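Hypothetical protein (Bacteroides ovatus, PDB 4EPS) is probably a tip subunit of fimbriae, the filamentous cell-surface appendages that mediate adhesion and biofilm formation. Local coordinates at residues Y171-A176 and C331-V336; G271-Y274 and V280-G283; S338-T343 and D414-S419; K454-K457 and K461-D464. All blocks are in the same frame, centred on the assembly; numbering follows the deposited sequence. Where two conformers were deposited one is given.

Contact 1: residues Y171-A176 and C331-V336; sequences YIFTDA and CVHGLV. With SO4 (sulfate ion), chain F.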
loop_
_atom_site.group_PDB
_atom_site.type_symbol
_atom_site.label_atom_id
_atom_site.label_comp_id
_atom_site.label_asym_id
_atom_site.label_seq_id
_atom_site.Cartn_x
_atom_site.Cartn_y
_atom_site.Cartn_z
ATOM N N TYR A 171 4.338 11.971 0.468
ATOM C CA TYR A 171 3.292 10.969 0.647
ATOM C C TYR A 171 2.810 10.523 -0.711
ATOM O O TYR A 171 2.405 11.351 -1.523
ATOM C CB TYR A 171 2.093 11.517 1.455
ATOM C CG TYR A 171 2.340 11.586 2.938
ATOM C CD1 TYR A 171 3.103 12.611 3.491
ATOM C CD2 TYR A 171 1.828 10.614 3.796
ATOM C CE1 TYR A 171 3.369 12.659 4.855
ATOM C CE2 TYR A 171 2.080 10.660 5.168
ATOM C CZ TYR A 171 2.841 11.697 5.691
ATOM O OH TYR A 171 3.129 11.774 7.027
ATOM N N ILE A 172 2.885 9.233 -0.978
ATOM C CA ILE A 172 2.262 8.656 -2.174
ATOM C C ILE A 172 0.915 8.129 -1.647
ATOM O O ILE A 172 0.874 7.087 -0.995
ATOM C CB ILE A 172 3.142 7.577 -2.843
ATOM C CG1 ILE A 172 4.487 8.198 -3.356
ATOM C CG2 ILE A 172 2.379 6.850 -3.975
ATOM C CD1 ILE A 172 5.657 7.188 -3.457
ATOM N N PHE A 173 -0.153 8.885 -1.863
ATOM C CA PHE A 173 -1.478 8.477 -1.386
ATOM C C PHE A 173 -2.054 7.427 -2.303
ATOM O O PHE A 173 -1.991 7.568 -3.535
ATOM C CB PHE A 173 -2.416 9.677 -1.293
ATOM C CG PHE A 173 -2.018 10.643 -0.203
ATOM C CD1 PHE A 173 -1.864 10.211 1.109
ATOM C CD2 PHE A 173 -1.817 11.991 -0.489
ATOM C CE1 PHE A 173 -1.520 11.111 2.117
ATOM C CE2 PHE A 173 -1.511 12.899 0.529
ATOM C CZ PHE A 173 -1.372 12.456 1.818
ATOM N N THR A 174 -2.573 6.339 -1.699
ATOM C CA THR A 174 -3.119 5.215 -2.449
ATOM C C THR A 174 -4.528 4.864 -1.996
ATOM O O THR A 174 -4.999 5.360 -0.981
ATOM C CB THR A 174 -2.231 3.957 -2.265
ATOM O OG1 THR A 174 -2.392 3.468 -0.925
ATOM C CG2 THR A 174 -0.750 4.187 -2.628
ATOM N N ASP A 175 -5.177 3.981 -2.755
ATOM C CA ASP A 175 -6.448 3.387 -2.379
ATOM C C ASP A 175 -6.067 2.156 -1.538
ATOM O O ASP A 175 -4.866 1.930 -1.289
ATOM C CB ASP A 175 -7.297 3.031 -3.637
ATOM C CG ASP A 175 -6.761 1.931 -4.551
ATOM O OD1 ASP A 175 -5.704 1.313 -4.216
ATOM O OD2 ASP A 175 -7.361 1.712 -5.634
ATOM N N ALA A 176 -7.051 1.348 -1.140
ATOM C CA ALA A 176 -6.821 0.164 -0.300
ATOM C C ALA A 176 -5.993 -0.907 -0.990
ATOM O O ALA A 176 -5.378 -1.728 -0.306
ATOM C CB ALA A 176 -8.168 -0.426 0.126
ATOM N N CYS A 331 -3.842 20.462 -5.604
ATOM C CA CYS A 331 -4.792 19.990 -4.570
ATOM C C CYS A 331 -5.858 19.050 -5.144
ATOM O O CYS A 331 -7.015 19.410 -5.297
ATOM C CB CYS A 331 -5.395 21.189 -3.838
ATOM S SG CYS A 331 -4.179 22.135 -2.875
ATOM N N VAL A 332 -5.437 17.825 -5.468
ATOM C CA VAL A 332 -6.272 16.805 -6.135
ATOM C C VAL A 332 -6.442 15.558 -5.264
ATOM O O VAL A 332 -6.856 14.525 -5.774
ATOM C CB VAL A 332 -5.592 16.439 -7.501
ATOM C CG1 VAL A 332 -5.528 17.666 -8.428
ATOM C CG2 VAL A 332 -4.183 15.844 -7.288
ATOM N N HIS A 333 -6.111 15.642 -3.958
ATOM C CA HIS A 333 -6.154 14.472 -3.071
ATOM C C HIS A 333 -7.409 14.409 -2.204
ATOM O O HIS A 333 -7.888 13.316 -1.897
ATOM C CB HIS A 333 -4.910 14.447 -2.166
ATOM C CG HIS A 333 -3.639 14.534 -2.951
ATOM N ND1 HIS A 333 -2.980 15.737 -3.125
ATOM C CD2 HIS A 333 -2.985 13.569 -3.639
ATOM C CE1 HIS A 333 -1.930 15.465 -3.888
ATOM N NE2 HIS A 333 -1.892 14.171 -4.220
ATOM N N GLY A 334 -7.919 15.559 -1.791
ATOM C CA GLY A 334 -9.123 15.523 -0.977
ATOM C C GLY A 334 -9.400 16.796 -0.224
ATOM O O GLY A 334 -8.856 17.859 -0.546
ATOM N N LEU A 335 -10.298 16.679 0.761
ATOM C CA LEU A 335 -10.717 17.807 1.576
ATOM C C LEU A 335 -10.481 17.467 3.041
ATOM O O LEU A 335 -10.630 16.305 3.444
ATOM C CB LEU A 335 -12.239 18.101 1.348
ATOM C CG LEU A 335 -12.674 18.440 -0.081
ATOM C CD1 LEU A 335 -14.201 18.591 -0.159
ATOM C CD2 LEU A 335 -12.031 19.748 -0.570
ATOM N N VAL A 336 -10.233 18.493 3.825
ATOM C CA VAL A 336 -10.032 18.409 5.270
ATOM C C VAL A 336 -11.024 19.334 5.941
ATOM O O VAL A 336 -11.162 20.479 5.533
ATOM C CB VAL A 336 -8.559 18.797 5.652
ATOM C CG1 VAL A 336 -8.401 19.074 7.157
ATOM C CG2 VAL A 336 -7.565 17.723 5.194
HETATM S S SO4 F . -10.823 2.459 -0.674
HETATM O O1 SO4 F . -10.764 2.631 0.773
HETATM O O2 SO4 F . -11.202 1.082 -0.938
HETATM O O3 SO4 F . -11.848 3.353 -1.189
HETATM O O4 SO4 F . -9.574 2.690 -1.304
#
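F173 and H333 meet as an offset edge-to-face aromatic pair, joining the end of the long strand 148-174 to a classic beta bulge at the start of strand 334-338, where H333 and G334 both face F510. The ring centroids are 5.5 Å apart and the planes inclined at 65°, with the phenyl edge directed at the imidazole. Touch is confined to one corner of each ring: F173 CD2 lies 3.7 Å from H333 CD2. In both side chains CG stands beside the backbone N and opposite the carbonyl carbon (chi1 -68° in F173, -53° in H333), which turns each ring toward the other segment. The two side chains cross at about a right angle and span the 7.8 Å between the alpha carbons of F173 and H333. H333 ND1 is hydrogen-bonded to the terminal carboxylate of F510 and NE2 to E183, a grip at both nitrogens that should fix the ring's rotation. Y187 packs against both rings, making the site a buried aromatic cluster. F173 also carries Y171 CB on one face, 3.6 Å above the ring plane and offset toward the rim. At the strand end T174 OG1 donates to D175 O; beyond it a sulfate, probably from the crystallisation liquor and also held by S282 and N284 of the second subunit, takes the A176 N-H on its O4 at 2.9 Å.

Contact 2: residues G271-Y274 and V280-G283; sequences GDYY and VVSG. With SO4 (sulfate ion), chain B.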
loop_
_atom_site.group_PDB
_atom_site.type_symbol
_atom_site.label_atom_id
_atom_site.label_comp_id
_atom_site.label_asym_id
_atom_site.label_seq_id
_atom_site.Cartn_x
_atom_site.Cartn_y
_atom_site.Cartn_z
ATOM N N GLY A 271 -11.525 10.368 7.722
ATOM C CA GLY A 271 -11.254 10.125 9.132
ATOM C C GLY A 271 -9.777 10.205 9.473
ATOM O O GLY A 271 -9.423 10.212 10.653
ATOM N N ASP A 272 -8.885 10.258 8.460
ATOM C CA ASP A 272 -7.456 10.383 8.752
ATOM C C ASP A 272 -7.157 11.746 9.421
ATOM O O ASP A 272 -7.840 12.735 9.129
ATOM C CB ASP A 272 -6.605 10.241 7.494
ATOM C CG ASP A 272 -6.472 8.827 6.928
ATOM O OD1 ASP A 272 -6.966 7.857 7.587
ATOM O OD2 ASP A 272 -5.883 8.687 5.844
ATOM N N TYR A 273 -6.161 11.786 10.309
ATOM C CA TYR A 273 -5.761 13.018 11.026
ATOM C C TYR A 273 -4.815 13.831 10.146
ATOM O O TYR A 273 -3.851 13.288 9.598
ATOM C CB TYR A 273 -5.096 12.674 12.398
ATOM C CG TYR A 273 -6.037 11.916 13.310
ATOM C CD1 TYR A 273 -6.965 12.592 14.105
ATOM C CD2 TYR A 273 -5.982 10.525 13.401
ATOM C CE1 TYR A 273 -7.835 11.897 14.947
ATOM C CE2 TYR A 273 -6.866 9.816 14.217
ATOM C CZ TYR A 273 -7.774 10.506 15.005
ATOM O OH TYR A 273 -8.637 9.812 15.816
ATOM N N TYR A 274 -5.086 15.133 10.020
ATOM C CA TYR A 274 -4.338 16.051 9.166
ATOM C C TYR A 274 -3.583 17.071 10.007
ATOM O O TYR A 274 -4.142 17.662 10.935
ATOM C CB TYR A 274 -5.308 16.769 8.184
ATOM C CG TYR A 274 -4.565 17.380 7.013
ATOM C CD1 TYR A 274 -4.169 16.599 5.930
ATOM C CD2 TYR A 274 -4.243 18.739 6.996
ATOM C CE1 TYR A 274 -3.497 17.158 4.845
ATOM C CE2 TYR A 274 -3.567 19.307 5.916
ATOM C CZ TYR A 274 -3.197 18.512 4.845
ATOM O OH TYR A 274 -2.508 19.053 3.792
ATOM N N VAL A 280 -0.182 13.226 7.304
ATOM C CA VAL A 280 -1.452 12.537 7.524
ATOM C C VAL A 280 -1.196 11.310 8.367
ATOM O O VAL A 280 -0.261 10.551 8.085
ATOM C CB VAL A 280 -2.075 12.161 6.135
ATOM C CG1 VAL A 280 -3.420 11.450 6.299
ATOM C CG2 VAL A 280 -2.227 13.400 5.223
ATOM N N VAL A 281 -2.056 11.062 9.340
ATOM C CA VAL A 281 -1.955 9.897 10.210
ATOM C C VAL A 281 -3.219 9.068 10.038
ATOM O O VAL A 281 -4.316 9.623 9.995
ATOM C CB VAL A 281 -1.726 10.303 11.701
ATOM C CG1 VAL A 281 -1.875 9.099 12.636
ATOM C CG2 VAL A 281 -0.340 10.936 11.898
ATOM N N SER A 282 -3.070 7.745 9.997
ATOM C CA SER A 282 -4.225 6.836 9.876
ATOM C C SER A 282 -5.328 7.146 10.895
ATOM O O SER A 282 -5.038 7.280 12.103
ATOM C CB SER A 282 -3.766 5.395 10.087
ATOM O OG SER A 282 -4.887 4.519 10.170
ATOM N N GLY A 283 -6.575 7.194 10.425
ATOM C CA GLY A 283 -7.733 7.377 11.291
ATOM C C GLY A 283 -7.905 6.219 12.260
ATOM O O GLY A 283 -8.684 6.318 13.210
HETATM S S SO4 B . -4.179 0.821 10.272
HETATM O O1 SO4 B . -5.478 0.921 9.619
HETATM O O2 SO4 B . -3.675 2.171 10.455
HETATM O O3 SO4 B . -4.376 0.195 11.569
HETATM O O4 SO4 B . -3.229 0.110 9.495
HETATM O O HOH W 1 -8.465 7.095 15.720
#
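Y273 and V281 form the antiparallel hydrogen-bonded pair of the hairpin 273-275/280-281, and Y274 and V280 form the non-hydrogen-bonded pair next to it. Two backbone bonds tie the first pair, Y273 N to V281 O and V281 N to Y273 O, each 2.9 Å long, with a CA-H...O contact from V280 CA to Y273 O beside them. Where the ladder ends a side chain takes over as acceptor: D272 OD1 receives the G283 N-H at 2.9 Å, from 38° out of the carboxylate plane. The other oxygen, D272 OD2, is bonded to H266 and to Q269 N, so the carboxylate is gripped from both branches. With an alanine in place of D272, the G283 N-H would probably lose its acceptor and H266 its carboxylate mate. A water accepts from Y273 OH and donates to G283 O, while S282 OG donates to a sulfate, probably from the crystallisation liquor, that A176 and H267 of the second subunit also bind. At the edge of the Y273 ring, near its plane, S282 O lies 3.6 Å from Y273 CD2. Apolar contacts pair V280 CG2 with Y274 CD1 at 3.8 Å and V280 CG1 with D272 CB at 3.6 Å. The hairpin forms one margin of a six-stranded antiparallel sheet: strand 273-275 runs beside strand 293-300, and Y273 lies against helix 446-458.

Contact 3: residues S338-T343 and D414-S419; sequences SLYTET and DDCESS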
loop_
_atom_site.group_PDB
_atom_site.type_symbol
_atom_site.label_atom_id
_atom_site.label_comp_id
_atom_site.label_asym_id
_atom_site.label_seq_id
_atom_site.Cartn_x
_atom_site.Cartn_y
_atom_site.Cartn_z
ATOM N N SER A 338 -11.784 21.416 9.468
ATOM C CA SER A 338 -11.108 22.007 10.611
ATOM C C SER A 338 -11.537 21.393 11.934
ATOM O O SER A 338 -12.714 21.109 12.106
ATOM C CB SER A 338 -11.436 23.510 10.663
ATOM O OG SER A 338 -12.825 23.748 10.959
ATOM N N LEU A 339 -10.601 21.292 12.909
ATOM C CA LEU A 339 -10.967 21.017 14.310
ATOM C C LEU A 339 -11.665 22.265 14.872
ATOM O O LEU A 339 -12.401 22.199 15.862
ATOM C CB LEU A 339 -9.717 20.732 15.167
ATOM C CG LEU A 339 -8.860 19.528 14.755
ATOM C CD1 LEU A 339 -7.809 19.214 15.834
ATOM C CD2 LEU A 339 -9.715 18.296 14.502
ATOM N N TYR A 340 -11.336 23.416 14.285
ATOM C CA TYR A 340 -11.920 24.705 14.671
ATOM C C TYR A 340 -13.422 24.706 14.502
ATOM O O TYR A 340 -13.937 24.256 13.467
ATOM C CB TYR A 340 -11.323 25.834 13.808
ATOM C CG TYR A 340 -11.911 27.216 14.072
ATOM C CD1 TYR A 340 -13.085 27.635 13.437
ATOM C CD2 TYR A 340 -11.319 28.087 14.984
ATOM C CE1 TYR A 340 -13.656 28.879 13.711
ATOM C CE2 TYR A 340 -11.858 29.354 15.232
ATOM C CZ TYR A 340 -13.029 29.740 14.597
ATOM O OH TYR A 340 -13.573 30.975 14.836
ATOM N N THR A 341 -14.135 25.246 15.493
ATOM C CA THR A 341 -15.585 25.463 15.359
ATOM C C THR A 341 -16.019 26.564 16.333
ATOM O O THR A 341 -15.622 26.568 17.501
ATOM C CB THR A 341 -16.451 24.197 15.482
ATOM O OG1 THR A 341 -17.811 24.546 15.182
ATOM C CG2 THR A 341 -16.371 23.516 16.870
ATOM N N GLU A 342 -16.825 27.493 15.831
ATOM C CA GLU A 342 -17.408 28.583 16.623
ATOM C C GLU A 342 -18.745 28.906 16.037
ATOM O O GLU A 342 -19.004 28.526 14.897
ATOM C CB GLU A 342 -16.521 29.857 16.617
ATOM C CG GLU A 342 -15.160 29.768 17.300
ATOM C CD GLU A 342 -15.085 29.364 18.762
ATOM O OE1 GLU A 342 -16.040 29.650 19.521
ATOM O OE2 GLU A 342 -14.053 28.769 19.150
ATOM N N THR A 343 -19.598 29.615 16.799
ATOM C CA THR A 343 -20.886 30.105 16.302
ATOM C C THR A 343 -20.748 31.599 16.090
ATOM O O THR A 343 -20.010 32.271 16.823
ATOM C CB THR A 343 -22.032 29.791 17.266
ATOM O OG1 THR A 343 -21.728 30.411 18.520
ATOM C CG2 THR A 343 -22.273 28.306 17.431
ATOM N N ASP A 414 -9.974 34.023 9.762
ATOM C CA ASP A 414 -8.674 34.492 10.294
ATOM C C ASP A 414 -8.342 33.761 11.590
ATOM O O ASP A 414 -7.196 33.344 11.776
ATOM C CB ASP A 414 -8.712 36.021 10.541
ATOM C CG ASP A 414 -8.648 36.873 9.289
ATOM O OD1 ASP A 414 -8.253 36.340 8.221
ATOM O OD2 ASP A 414 -8.994 38.082 9.374
ATOM N N ASP A 415 -9.342 33.620 12.485
ATOM C CA ASP A 415 -9.202 32.940 13.774
ATOM C C ASP A 415 -8.869 31.472 13.593
ATOM O O ASP A 415 -8.050 30.947 14.344
ATOM C CB ASP A 415 -10.485 33.062 14.597
ATOM C CG ASP A 415 -10.742 34.427 15.203
ATOM O OD1 ASP A 415 -9.858 35.315 15.077
ATOM O OD2 ASP A 415 -11.844 34.623 15.778
ATOM N N CYS A 416 -9.509 30.801 12.596
ATOM C CA CYS A 416 -9.232 29.383 12.301
ATOM C C CYS A 416 -7.782 29.252 11.827
ATOM O O CYS A 416 -7.038 28.410 12.326
ATOM C CB CYS A 416 -10.220 28.860 11.255
ATOM S SG CYS A 416 -10.000 27.113 10.814
ATOM N N GLU A 417 -7.363 30.124 10.915
ATOM C CA GLU A 417 -6.004 30.128 10.370
ATOM C C GLU A 417 -4.962 30.418 11.474
ATOM O O GLU A 417 -3.877 29.817 11.465
ATOM C CB GLU A 417 -5.908 31.180 9.230
ATOM C CG GLU A 417 -4.534 31.366 8.587
ATOM C CD GLU A 417 -3.782 30.115 8.158
ATOM O OE1 GLU A 417 -4.428 29.146 7.698
ATOM O OE2 GLU A 417 -2.532 30.123 8.251
ATOM N N SER A 418 -5.293 31.322 12.411
ATOM C CA SER A 418 -4.381 31.689 13.507
ATOM C C SER A 418 -4.147 30.515 14.448
ATOM O O SER A 418 -2.998 30.238 14.797
ATOM C CB SER A 418 -4.934 32.878 14.291
ATOM O OG SER A 418 -4.889 34.052 13.497
ATOM N N SER A 419 -5.218 29.824 14.854
ATOM C CA SER A 419 -5.121 28.685 15.777
ATOM C C SER A 419 -4.664 27.386 15.112
ATOM O O SER A 419 -4.053 26.558 15.784
ATOM C CB SER A 419 -6.462 28.438 16.456
ATOM O OG SER A 419 -6.863 29.550 17.236
HETATM O O HOH W 2 -12.650 32.265 16.831
#
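The Y340 ring carries C416 on one face: C416 CB sits 3.8 Å from the ring centroid and 18° off the normal, a CH-pi contact over the face, though offset toward the rim. C416 SG stands obliquely to the same ring at 4.5 Å from the centroid, a sulfur-aromatic contact, and presses closest on Y340 CB at 3.5 Å. At the ring's edge, in its plane, a water is hydrogen-bonded to Y340 OH; it also donates to D415 OD2. The ring reaches across because its CG is opposite the backbone N (chi1 177°), laying it past C416 toward D415 CB. The contact sets D415 and C416, in the last turns of helix 408-419, against the end of strand 334-338 and the link that leads on to strand 342-344, with Y412 and F420 also touching Y340. Replacing Y340 by an alanine is likely to open a gap beside C416 CB and leave the water on D415 without its phenol partner. S338 adds its CB, 3.9 Å from C416 SG. Its hydroxyl is also hydrogen-bonded to F506 N of the neighbouring strand, and S338 OG donates to Y340 O in the carbonyl plane, on a lone pair, at 2.8 Å.

Contact 4: residues K454-K457 and K461-D464; sequences KLIK and KTMD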
loop_
_atom_site.group_PDB
_atom_site.type_symbol
_atom_site.label_atom_id
_atom_site.label_comp_id
_atom_site.label_asym_id
_atom_site.label_seq_id
_atom_site.Cartn_x
_atom_site.Cartn_y
_atom_site.Cartn_z
ATOM N N LYS A 454 -13.226 10.688 15.446
ATOM C CA LYS A 454 -11.839 11.179 15.325
ATOM C C LYS A 454 -11.703 12.515 16.020
ATOM O O LYS A 454 -10.753 12.737 16.761
ATOM C CB LYS A 454 -11.398 11.332 13.842
ATOM C CG LYS A 454 -11.753 10.159 12.959
ATOM C CD LYS A 454 -11.085 8.830 13.384
ATOM C CE LYS A 454 -11.434 7.744 12.387
ATOM N NZ LYS A 454 -12.904 7.492 12.325
ATOM N N LEU A 455 -12.669 13.413 15.781
ATOM C CA LEU A 455 -12.633 14.734 16.401
ATOM C C LEU A 455 -12.467 14.647 17.924
ATOM O O LEU A 455 -11.661 15.381 18.486
ATOM C CB LEU A 455 -13.907 15.522 16.070
ATOM C CG LEU A 455 -14.053 15.987 14.632
ATOM C CD1 LEU A 455 -15.443 16.656 14.415
ATOM C CD2 LEU A 455 -12.961 16.996 14.273
ATOM N N ILE A 456 -13.202 13.747 18.571
ATOM C CA ILE A 456 -13.173 13.619 20.043
ATOM C C ILE A 456 -11.785 13.172 20.579
ATOM O O ILE A 456 -11.501 13.378 21.752
ATOM C CB ILE A 456 -14.326 12.677 20.523
ATOM C CG1 ILE A 456 -14.663 12.859 22.044
ATOM C CG2 ILE A 456 -14.081 11.219 20.182
ATOM C CD1 ILE A 456 -15.291 14.253 22.433
ATOM N N LYS A 457 -10.918 12.594 19.726
ATOM C CA LYS A 457 -9.580 12.151 20.152
ATOM C C LYS A 457 -8.557 13.279 20.102
ATOM O O LYS A 457 -7.507 13.165 20.730
ATOM C CB LYS A 457 -9.100 10.985 19.269
ATOM C CG LYS A 457 -9.977 9.749 19.400
ATOM C CD LYS A 457 -9.249 8.506 18.924
ATOM C CE LYS A 457 -10.162 7.311 18.905
ATOM N NZ LYS A 457 -9.566 6.197 18.119
ATOM N N LYS A 461 -14.314 19.377 21.019
ATOM C CA LYS A 461 -15.577 19.628 20.313
ATOM C C LYS A 461 -15.814 18.668 19.161
ATOM O O LYS A 461 -14.906 18.396 18.379
ATOM C CB LYS A 461 -15.591 21.060 19.763
ATOM C CG LYS A 461 -15.528 22.150 20.829
ATOM C CD LYS A 461 -15.042 23.465 20.254
ATOM C CE LYS A 461 -15.563 24.648 21.032
ATOM N NZ LYS A 461 -15.318 25.922 20.305
ATOM N N THR A 462 -17.034 18.175 19.047
ATOM C CA THR A 462 -17.414 17.320 17.928
ATOM C C THR A 462 -18.365 18.137 17.068
ATOM O O THR A 462 -18.707 19.278 17.414
ATOM C CB THR A 462 -18.054 15.990 18.396
ATOM O OG1 THR A 462 -19.221 16.283 19.166
ATOM C CG2 THR A 462 -17.076 15.069 19.155
HETATM N N MSE A 463 -18.775 17.565 15.956
HETATM C CA MSE A 463 -19.735 18.196 15.076
HETATM C C MSE A 463 -21.125 17.771 15.569
HETATM O O MSE A 463 -21.483 16.604 15.438
HETATM C CB MSE A 463 -19.423 17.750 13.647
HETATM C CG MSE A 463 -20.051 18.597 12.633
HETATM SE SE MSE A 463 -19.510 17.977 10.877
HETATM C CE MSE A 463 -20.683 19.220 9.980
ATOM N N ASP A 464 -21.865 18.682 16.235
ATOM C CA ASP A 464 -23.200 18.352 16.754
ATOM C C ASP A 464 -24.149 18.126 15.562
ATOM O O ASP A 464 -24.352 19.025 14.733
ATOM C CB ASP A 464 -23.688 19.453 17.703
ATOM C CG ASP A 464 -25.073 19.290 18.328
ATOM O OD1 ASP A 464 -25.734 18.257 18.067
ATOM O OD2 ASP A 464 -25.500 20.211 19.061
#
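Helix 446-458 ends here, and the chain that leaves it doubles back so that K461-M463 lie against the helix's last turns. L455 carries the inner half of the contact. Its CG is set opposite the carbonyl carbon (chi1 -70°), and the chain runs on extended from there, carrying CD1 to the backbone of the returning loop: L455 CD1 is 3.8 Å from M463 N and 4.2 Å from M463 CB. Closer to the helix, L455 CB lies 3.8 Å from K461 O. Of the M463 side chain, present as selenomethionine, CB is the atom near L455; the rest, extended with CG opposite the backbone N, leads away toward L440 and L447. The outer half is I456 with T462. Here the two side chains lie side by side, pointing the same way, and T462 CG2 rests 3.8 Å from I456 CD1 and 3.9 Å from I456 CB. The threonine presents its methyl rather than its hydroxyl to the isoleucine. Aliphatic carbons of L455 and I456 thus meet the loop's backbone and the T462 methyl, buried in the L455/M463 half and a solvent-facing rim in the I456/T462 half. The two segments are not joined by polar bonds: M463 N is bonded to N452 OD1, about one turn before L455, and K461 NZ to T341 O, so these directional bonds lie outside the L455 and I456 contacts.

In the fold
From the N terminus, the long strand 148-174 ends at contact 1, which closes a loop of 154 residues back onto strand 334-338. Contact 2, the hairpin 273-275/280-281, is nested inside that loop and touches contact 1, V280 packing on F173 and V336 on Y274. Contacts 3 and 4 follow in series. Contact 3 starts at the end of strand 334-338 and closes on helix 408-419 after 70 residues; contact 4 closes a short turn at the end of helix 446-458. Contacts 1, 2 and 3 all reach the six-stranded antiparallel sheet. Contact 4 sits against that sheet, meeting contact 2 through K454 and K457 and contact 3 through L455 on L339 and K461 at T341.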